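Long-range contact in acyl-CoA dehydrogenase FadE3 (Mycobacterium smegmatis, PDB 4IV6), which is a flavin-dependent enzyme of the acyl-CoA dehydrogenase family, built as a tetramer and holding dihydroflavine-adenine dinucleotide: residues A88-L100 with Y111-M124. Sequence-based numbering, arbitrary orientation.
Sequences AMGGHTVVSKLLL and YLPRMATGELRATM. With FDA (dihydroflavine-adenine dinucleotide), chain D.
His92 reaches out from helix 88-100 and is gripped at both ring nitrogens. With CG anti to the backbone N (chi1 177°), the imidazole slides in beside the chain leading into strand 122-124. His92 ND1 accepts the backbone N-H of Ala122 in the ring plane at 3.1 Å, while NE2 donates to Phe53 O and, weakly, to Met115 O. Leu120 O lies at the ring edge, 3.3 Å from His92 CE1. Over one face comes the methyl of Met115, a CH-pi contact with CE 4.1 Å from the centroid of the His92 ring; its bent thioether fits as a knob among His92, Val95, Ser96 and Leu99. Leu99 CD1 meets Leu112 CD2 at 3.6 Å, joining helical segments 88-100 and 111-116, whose axes run roughly antiparallel (153°).

Where strand 122-124 runs across the helix at 89°, Val95 divides its branches: CG1 against Ala122 CB, CG2 against Met124 SD at 3.6 Å. Toward the segment's N-terminal end, Arg121 NH2 donates to Ala88 O, and a water joins Arg121 NE to Ala88 O and Ala122 O. Helices 83-102 and 105-116 thereby pack against strand 122-125, which pairs with 166-172, joining the family's helical and beta parts. N3 of dihydroflavine-adenine dinucleotide donates to Met124 O at 3.0 Å, placing this strand end at the ligand. The ring bonds are consistent with a neutral His92, probably protonated on NE2.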
loop_
_atom_site.group_PDB
_atom_site.type_symbol
_atom_site.label_atom_id
_atom_site.label_comp_id
_atom_site.label_asym_id
_atom_site.label_seq_id
_atom_site.Cartn_x
_atom_site.Cartn_y
_atom_site.Cartn_z
ATOM N N ALA B 88 1.031 -7.944 30.115
ATOM C CA ALA B 88 0.858 -8.218 31.542
ATOM C C ALA B 88 1.121 -7.018 32.421
ATOM O O ALA B 88 0.541 -6.918 33.513
ATOM C CB ALA B 88 1.773 -9.358 31.975
ATOM N N MET B 89 1.994 -6.116 31.975
ATOM C CA MET B 89 2.403 -4.957 32.799
ATOM C C MET B 89 1.967 -3.573 32.277
ATOM O O MET B 89 2.174 -2.573 32.950
ATOM C CB MET B 89 3.922 -5.005 33.086
ATOM C CG MET B 89 4.826 -5.147 31.864
ATOM S SD MET B 89 5.112 -3.593 30.979
ATOM C CE MET B 89 5.910 -2.652 32.216
ATOM N N GLY B 90 1.338 -3.517 31.113
ATOM C CA GLY B 90 0.955 -2.244 30.489
ATOM C C GLY B 90 -0.065 -1.414 31.253
ATOM O O GLY B 90 0.234 -0.297 31.716
ATOM N N GLY B 91 -1.270 -1.952 31.403
ATOM C CA GLY B 91 -2.273 -1.318 32.250
ATOM C C GLY B 91 -1.818 -1.017 33.671
ATOM O O GLY B 91 -2.183 0.012 34.239
ATOM N N HIS B 92 -1.008 -1.903 34.251
ATOM C CA HIS B 92 -0.455 -1.692 35.580
ATOM C C HIS B 92 0.391 -0.433 35.604
ATOM O O HIS B 92 0.293 0.381 36.514
ATOM C CB HIS B 92 0.372 -2.911 35.980
ATOM C CG HIS B 92 1.053 -2.804 37.298
ATOM N ND1 HIS B 92 0.506 -3.300 38.466
ATOM C CD2 HIS B 92 2.278 -2.334 37.627
ATOM C CE1 HIS B 92 1.349 -3.100 39.464
ATOM N NE2 HIS B 92 2.441 -2.526 38.975
ATOM N N THR B 93 1.214 -0.252 34.586
ATOM C CA THR B 93 2.006 0.980 34.467
ATOM C C THR B 93 1.125 2.243 34.339
ATOM O O THR B 93 1.376 3.279 34.971
ATOM C CB THR B 93 2.961 0.907 33.261
ATOM O OG1 THR B 93 3.672 -0.355 33.271
ATOM C CG2 THR B 93 3.939 2.046 33.307
ATOM N N VAL B 94 0.098 2.154 33.520
ATOM C CA VAL B 94 -0.795 3.284 33.335
ATOM C C VAL B 94 -1.450 3.638 34.674
ATOM O O VAL B 94 -1.500 4.805 35.033
ATOM C CB VAL B 94 -1.830 3.003 32.236
ATOM C CG1 VAL B 94 -2.841 4.120 32.148
ATOM C CG2 VAL B 94 -1.127 2.832 30.884
ATOM N N VAL B 95 -1.908 2.633 35.431
ATOM C CA VAL B 95 -2.528 2.915 36.736
ATOM C C VAL B 95 -1.508 3.521 37.688
ATOM O O VAL B 95 -1.845 4.456 38.436
ATOM C CB VAL B 95 -3.166 1.670 37.396
ATOM C CG1 VAL B 95 -3.695 2.003 38.785
ATOM C CG2 VAL B 95 -4.276 1.121 36.528
ATOM N N SER B 96 -0.273 2.994 37.678
ATOM C CA SER B 96 0.801 3.559 38.474
ATOM C C SER B 96 0.912 5.055 38.194
ATOM O O SER B 96 0.979 5.869 39.107
ATOM C CB SER B 96 2.156 2.863 38.218
ATOM O OG SER B 96 2.151 1.487 38.559
ATOM N N LYS B 97 0.925 5.426 36.927
ATOM C CA LYS B 97 1.037 6.836 36.562
ATOM C C LYS B 97 -0.161 7.673 36.995
ATOM O O LYS B 97 -0.002 8.798 37.464
ATOM C CB LYS B 97 1.249 6.946 35.051
ATOM C CG LYS B 97 1.477 8.360 34.527
ATOM C CD LYS B 97 2.878 8.856 34.832
ATOM C CE LYS B 97 3.132 10.195 34.162
ATOM N NZ LYS B 97 4.455 10.754 34.565
ATOM N N LEU B 98 -1.373 7.162 36.797
ATOM C CA LEU B 98 -2.558 7.880 37.240
ATOM C C LEU B 98 -2.542 8.174 38.754
ATOM O O LEU B 98 -2.909 9.273 39.185
ATOM C CB LEU B 98 -3.828 7.121 36.892
ATOM C CG LEU B 98 -4.112 7.020 35.403
ATOM C CD1 LEU B 98 -5.375 6.203 35.194
ATOM C CD2 LEU B 98 -4.214 8.392 34.758
ATOM N N LEU B 99 -2.122 7.191 39.541
ATOM C CA LEU B 99 -1.974 7.369 40.980
ATOM C C LEU B 99 -0.962 8.466 41.293
ATOM O O LEU B 99 -1.226 9.343 42.108
ATOM C CB LEU B 99 -1.542 6.062 41.651
ATOM C CG LEU B 99 -2.646 5.060 42.008
ATOM C CD1 LEU B 99 -2.062 3.671 42.247
ATOM C CD2 LEU B 99 -3.389 5.526 43.250
ATOM N N LEU B 100 0.196 8.427 40.649
ATOM C CA LEU B 100 1.183 9.469 40.880
ATOM C C LEU B 100 0.656 10.840 40.466
ATOM O O LEU B 100 0.835 11.788 41.195
ATOM C CB LEU B 100 2.454 9.159 40.143
ATOM C CG LEU B 100 3.215 8.010 40.807
ATOM C CD1 LEU B 100 4.144 7.401 39.779
ATOM C CD2 LEU B 100 3.976 8.481 42.038
ATOM N N TYR B 111 -1.352 1.906 47.853
ATOM C CA TYR B 111 -1.245 1.026 46.687
ATOM C C TYR B 111 0.142 0.915 46.018
ATOM O O TYR B 111 0.548 -0.182 45.629
ATOM C CB TYR B 111 -2.259 1.475 45.635
ATOM C CG TYR B 111 -3.695 1.252 46.044
ATOM C CD1 TYR B 111 -4.132 -0.001 46.535
ATOM C CD2 TYR B 111 -4.628 2.259 45.924
ATOM C CE1 TYR B 111 -5.455 -0.203 46.917
ATOM C CE2 TYR B 111 -5.945 2.057 46.307
ATOM C CZ TYR B 111 -6.361 0.833 46.804
ATOM O OH TYR B 111 -7.683 0.658 47.165
ATOM N N LEU B 112 0.854 2.041 45.866
ATOM C CA LEU B 112 2.103 2.064 45.089
ATOM C C LEU B 112 3.246 1.190 45.605
ATOM O O LEU B 112 3.954 0.591 44.776
ATOM C CB LEU B 112 2.603 3.497 44.849
ATOM C CG LEU B 112 1.740 4.366 43.936
ATOM C CD1 LEU B 112 2.351 5.746 43.772
ATOM C CD2 LEU B 112 1.561 3.722 42.570
ATOM N N PRO B 113 3.421 1.076 46.939
ATOM C CA PRO B 113 4.495 0.181 47.384
ATOM C C PRO B 113 4.301 -1.295 47.001
ATOM O O PRO B 113 5.244 -1.930 46.535
ATOM C CB PRO B 113 4.524 0.393 48.917
ATOM C CG PRO B 113 4.012 1.787 49.098
ATOM C CD PRO B 113 2.888 1.864 48.068
ATOM N N ARG B 114 3.090 -1.828 47.141
ATOM C CA ARG B 114 2.834 -3.199 46.741
ATOM C C ARG B 114 2.711 -3.346 45.225
ATOM O O ARG B 114 2.985 -4.410 44.683
ATOM C CB ARG B 114 1.584 -3.738 47.400
ATOM C CG ARG B 114 1.728 -4.023 48.881
ATOM C CD ARG B 114 0.390 -4.508 49.399
ATOM N NE ARG B 114 -0.590 -3.418 49.402
ATOM C CZ ARG B 114 -1.904 -3.569 49.237
ATOM N NH1 ARG B 114 -2.711 -2.498 49.282
ATOM N NH2 ARG B 114 -2.419 -4.777 49.013
ATOM N N MET B 115 2.321 -2.287 44.540
ATOM C CA MET B 115 2.341 -2.307 43.069
ATOM C C MET B 115 3.760 -2.405 42.514
ATOM O O MET B 115 4.010 -3.127 41.563
ATOM C CB MET B 115 1.625 -1.094 42.496
ATOM C CG MET B 115 0.118 -1.210 42.629
ATOM S SD MET B 115 -0.767 0.257 42.087
ATOM C CE MET B 115 -0.404 0.207 40.335
ATOM N N ALA B 116 4.695 -1.689 43.115
ATOM C CA ALA B 116 6.073 -1.665 42.605
ATOM C C ALA B 116 6.736 -3.024 42.616
ATOM O O ALA B 116 7.579 -3.290 41.774
ATOM C CB ALA B 116 6.899 -0.659 43.375
ATOM N N THR B 117 6.356 -3.881 43.564
ATOM C CA THR B 117 6.906 -5.232 43.668
ATOM C C THR B 117 6.129 -6.265 42.882
ATOM O O THR B 117 6.556 -7.410 42.746
ATOM C CB THR B 117 6.903 -5.721 45.125
ATOM O OG1 THR B 117 5.560 -5.763 45.622
ATOM C CG2 THR B 117 7.749 -4.804 45.982
ATOM N N GLY B 118 4.978 -5.864 42.358
ATOM C CA GLY B 118 4.081 -6.800 41.736
ATOM C C GLY B 118 3.212 -7.565 42.722
ATOM O O GLY B 118 2.403 -8.341 42.284
ATOM N N GLU B 119 3.362 -7.345 44.033
ATOM C CA GLU B 119 2.542 -8.041 45.033
ATOM C C GLU B 119 1.078 -7.698 44.786
ATOM O O GLU B 119 0.226 -8.566 44.873
ATOM C CB GLU B 119 2.924 -7.644 46.459
ATOM C CG GLU B 119 2.155 -8.421 47.523
ATOM C CD GLU B 119 2.406 -7.931 48.942
ATOM O OE1 GLU B 119 3.524 -7.462 49.265
ATOM O OE2 GLU B 119 1.458 -8.025 49.744
ATOM N N LEU B 120 0.816 -6.426 44.468
ATOM C CA LEU B 120 -0.475 -6.009 43.956
ATOM C C LEU B 120 -0.342 -5.586 42.504
ATOM O O LEU B 120 0.494 -4.763 42.189
ATOM C CB LEU B 120 -1.008 -4.850 44.771
ATOM C CG LEU B 120 -2.274 -4.171 44.245
ATOM C CD1 LEU B 120 -3.447 -5.113 44.273
ATOM C CD2 LEU B 120 -2.558 -2.953 45.100
ATOM N N ARG B 121 -1.202 -6.113 41.647
ATOM C CA ARG B 121 -1.289 -5.706 40.261
ATOM C C ARG B 121 -2.578 -4.944 39.961
ATOM O O ARG B 121 -3.636 -5.203 40.569
ATOM C CB ARG B 121 -1.208 -6.937 39.389
ATOM C CG ARG B 121 0.222 -7.452 39.282
ATOM C CD ARG B 121 0.275 -8.767 38.567
ATOM N NE ARG B 121 -0.087 -8.636 37.178
ATOM C CZ ARG B 121 -0.298 -9.671 36.379
ATOM N NH1 ARG B 121 -0.145 -10.914 36.840
ATOM N NH2 ARG B 121 -0.628 -9.462 35.116
ATOM N N ALA B 122 -2.485 -3.997 39.029
ATOM C CA ALA B 122 -3.613 -3.175 38.640
ATOM C C ALA B 122 -3.826 -3.232 37.149
ATOM O O ALA B 122 -2.894 -3.466 36.361
ATOM C CB ALA B 122 -3.420 -1.729 39.100
ATOM N N THR B 123 -5.072 -2.978 36.751
ATOM C CA THR B 123 -5.399 -2.870 35.341
ATOM C C THR B 123 -6.427 -1.762 35.116
ATOM O O THR B 123 -7.017 -1.253 36.084
ATOM C CB THR B 123 -5.902 -4.201 34.801
ATOM O OG1 THR B 123 -6.038 -4.133 33.371
ATOM C CG2 THR B 123 -7.261 -4.561 35.431
ATOM N N MET B 124 -6.620 -1.384 33.851
ATOM C CA MET B 124 -7.577 -0.326 33.468
ATOM C C MET B 124 -8.860 -0.924 32.937
ATOM O O MET B 124 -8.802 -1.698 32.005
ATOM C CB MET B 124 -7.053 0.519 32.307
ATOM C CG MET B 124 -5.810 1.333 32.554
ATOM S SD MET B 124 -6.064 2.643 33.765
ATOM C CE MET B 124 -7.466 3.487 33.076
HETATM P PA FDA D . -16.055 -0.165 18.303
HETATM O O1A FDA D . -15.916 1.140 19.047
HETATM O O2A FDA D . -17.351 -0.926 18.334
HETATM O O5B FDA D . -15.636 0.099 16.780
HETATM C C5B FDA D . -15.839 -0.873 15.728
HETATM C C4B FDA D . -15.240 -0.324 14.421
HETATM O O4B FDA D . -15.765 0.982 14.113
HETATM C C3B FDA D . -13.743 -0.126 14.514
HETATM O O3B FDA D . -13.167 -0.262 13.196
HETATM C C2B FDA D . -13.642 1.296 15.023
HETATM O O2B FDA D . -12.397 1.935 14.755
HETATM C C1B FDA D . -14.730 1.948 14.204
HETATM N N9A FDA D . -15.245 3.211 14.799
HETATM C C8A FDA D . -16.008 3.303 15.911
HETATM N N7A FDA D . -16.339 4.588 16.144
HETATM C C5A FDA D . -15.763 5.326 15.165
HETATM C C6A FDA D . -15.696 6.733 14.809
HETATM N N6A FDA D . -16.327 7.630 15.569
HETATM N N1A FDA D . -14.996 7.127 13.722
HETATM C C2A FDA D . -14.388 6.221 12.938
HETATM N N3A FDA D . -14.395 4.896 13.202
HETATM C C4A FDA D . -15.067 4.413 14.266
HETATM N N1 FDA D . -10.096 -2.258 27.093
HETATM C C2 FDA D . -9.924 -1.904 28.363
HETATM O O2 FDA D . -10.651 -1.013 28.844
HETATM N N3 FDA D . -8.992 -2.477 29.145
HETATM C C4 FDA D . -8.175 -3.450 28.741
HETATM O O4 FDA D . -7.339 -3.973 29.527
HETATM C C4X FDA D . -8.282 -3.882 27.333
HETATM N N5 FDA D . -7.536 -4.875 26.807
HETATM C C5X FDA D . -7.961 -5.508 25.684
HETATM C C6 FDA D . -7.481 -6.776 25.337
HETATM C C7 FDA D . -7.887 -7.414 24.165
HETATM C C7M FDA D . -7.389 -8.794 23.822
HETATM C C8 FDA D . -8.785 -6.763 23.294
HETATM C C8M FDA D . -9.278 -7.366 21.999
HETATM C C9 FDA D . -9.266 -5.511 23.642
HETATM C C9A FDA D . -8.880 -4.881 24.836
HETATM N N10 FDA D . -9.424 -3.622 25.168
HETATM C C10 FDA D . -9.336 -3.232 26.523
HETATM C "C1'" FDA D . -10.635 -3.210 24.449
HETATM C "C2'" FDA D . -10.201 -2.296 23.323
HETATM O "O2'" FDA D . -9.679 -1.067 23.827
HETATM C "C3'" FDA D . -11.405 -2.053 22.412
HETATM O "O3'" FDA D . -11.596 -3.222 21.622
HETATM C "C4'" FDA D . -11.235 -0.866 21.494
HETATM O "O4'" FDA D . -11.521 0.289 22.300
HETATM C "C5'" FDA D . -12.247 -0.885 20.335
HETATM O "O5'" FDA D . -13.536 -1.084 20.871
HETATM P P FDA D . -14.725 -1.851 20.158
HETATM O O1P FDA D . -15.907 -1.568 21.063
HETATM O O2P FDA D . -14.324 -3.264 19.908
HETATM O O3P FDA D . -14.823 -1.088 18.740
HETATM O O HOH W 1 -1.761 -6.509 35.832
#